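Local coordinates for protein cysteine synthase (Fusobacterium nucleatum subsp. nucleatum, PDB 5Z5C) that uses pyridoxal 5'-phosphate to produce hydrogen sulfide, probably from L-cysteine, and may also act as a cysteine synthase, at residues P214-T219 and S253-D258. Numbering follows the deposited sequence.
Sequences PLNSPT and SVDDGD
Asn216 reaches across to the start of helix 256-263 and turns its amide toward both Asp255 and Asp256. Its CG stands anti to its own carbonyl carbon (chi1 -37°), which carries OD1 to within 2.9 Å of Asp256 N. That N-H points fairly straight at the oxygen and is tilted only modestly from the amide plane. On the other branch, ND2 lies near both carboxylates, 3.2 Å from Asp256 OD1 and 3.4 Å from Asp255 OD2. The Asn216 side chain crosses each aspartate at about a right angle, its amide plane turned 39° from the carboxylate of Asp256 and 51° from that of Asp255. The charge on Asp256 is met by a salt bridge from OD1 to Arg230. Asp255 is the N-cap of the helix: with CG anti to the backbone N, OD1 swings forward to accept from Gly257 N at 2.8 Å.

Next to this polar group the backbones meet where strand 210-214 ends beside strand 252-254. Leu215 N donates a hydrogen bond to Val254 O at 2.9 Å, and Pro214 CA brings a CH group to the same oxygen. Leu215 is turned toward the neighbouring strand, and its CD1 rests 3.8 Å from Ser253 CB. Val254 faces the other way, onto Ile282 and Met286 of helix 275-288. The arrangement is a pair of adjacent parallel strand ends, one running into a type I turn and the other into an N-capped helix, at the edge of the four-stranded parallel sheet of a fold type II PLP enzyme.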
# COMPACT_ATOMS: atom_id res chain seq x y z
N PRO B 214 9.02 -5.47 -22.71
CA PRO B 214 8.93 -6.93 -22.75
C PRO B 214 9.44 -7.51 -24.09
O PRO B 214 9.10 -7.03 -25.15
CB PRO B 214 7.43 -7.21 -22.63
CG PRO B 214 6.75 -5.91 -22.80
CD PRO B 214 7.75 -4.82 -23.01
N LEU B 215 10.26 -8.54 -24.01
CA LEU B 215 10.70 -9.32 -25.19
C LEU B 215 9.52 -9.90 -26.01
O LEU B 215 9.63 -10.02 -27.24
CB LEU B 215 11.60 -10.44 -24.71
CG LEU B 215 12.45 -11.19 -25.73
CD1 LEU B 215 13.36 -10.24 -26.50
CD2 LEU B 215 13.27 -12.25 -25.00
N ASN B 216 8.41 -10.21 -25.32
CA ASN B 216 7.15 -10.68 -25.93
C ASN B 216 6.39 -9.60 -26.73
O ASN B 216 5.50 -9.94 -27.49
CB ASN B 216 6.14 -11.21 -24.86
CG ASN B 216 6.81 -11.95 -23.72
OD1 ASN B 216 7.57 -11.36 -22.95
ND2 ASN B 216 6.53 -13.25 -23.60
N SER B 217 6.68 -8.32 -26.49
CA SER B 217 6.07 -7.22 -27.24
C SER B 217 6.98 -6.00 -27.21
O SER B 217 6.80 -5.09 -26.39
CB SER B 217 4.70 -6.85 -26.71
OG SER B 217 4.11 -5.91 -27.60
N PRO B 218 7.99 -6.00 -28.09
CA PRO B 218 9.03 -4.99 -28.01
C PRO B 218 8.64 -3.71 -28.70
O PRO B 218 9.10 -3.43 -29.81
CB PRO B 218 10.23 -5.69 -28.65
CG PRO B 218 9.62 -6.62 -29.65
CD PRO B 218 8.30 -7.05 -29.08
N THR B 219 7.80 -2.92 -28.03
CA THR B 219 7.26 -1.68 -28.57
C THR B 219 8.31 -0.61 -28.68
O THR B 219 8.19 0.25 -29.54
CB THR B 219 6.12 -1.10 -27.70
OG1 THR B 219 6.62 -0.89 -26.36
CG2 THR B 219 4.97 -2.03 -27.66
N SER B 253 15.41 -5.71 -22.87
CA SER B 253 14.23 -6.52 -23.17
C SER B 253 14.19 -7.65 -22.18
O SER B 253 15.23 -8.29 -21.97
CB SER B 253 14.36 -7.13 -24.55
OG SER B 253 14.28 -6.12 -25.54
N VAL B 254 13.04 -7.87 -21.54
CA VAL B 254 12.90 -8.98 -20.57
C VAL B 254 11.66 -9.80 -20.92
O VAL B 254 10.61 -9.24 -21.26
CB VAL B 254 12.79 -8.47 -19.12
CG1 VAL B 254 12.63 -9.63 -18.13
CG2 VAL B 254 13.99 -7.60 -18.76
N ASP B 255 11.80 -11.12 -20.85
CA ASP B 255 10.66 -11.98 -21.12
C ASP B 255 9.70 -11.95 -19.91
O ASP B 255 10.15 -12.04 -18.76
CB ASP B 255 11.11 -13.42 -21.42
CG ASP B 255 9.93 -14.32 -21.72
OD1 ASP B 255 9.26 -14.79 -20.77
OD2 ASP B 255 9.63 -14.53 -22.90
N ASP B 256 8.40 -11.87 -20.18
CA ASP B 256 7.41 -11.72 -19.11
C ASP B 256 7.42 -12.86 -18.05
O ASP B 256 7.20 -12.63 -16.86
CB ASP B 256 6.02 -11.36 -19.66
CG ASP B 256 5.34 -12.48 -20.43
OD1 ASP B 256 5.88 -13.57 -20.52
OD2 ASP B 256 4.22 -12.27 -20.91
N GLY B 257 7.81 -14.07 -18.46
CA GLY B 257 7.97 -15.22 -17.55
C GLY B 257 9.10 -15.01 -16.56
O GLY B 257 8.94 -15.31 -15.38
N ASP B 258 10.21 -14.50 -17.07
CA ASP B 258 11.43 -14.16 -16.31
C ASP B 258 11.11 -13.04 -15.27
O ASP B 258 11.59 -13.08 -14.12
CB ASP B 258 12.50 -13.73 -17.32
CG ASP B 258 13.93 -13.84 -16.84
OD1 ASP B 258 14.18 -14.42 -15.75
OD2 ASP B 258 14.82 -13.34 -17.55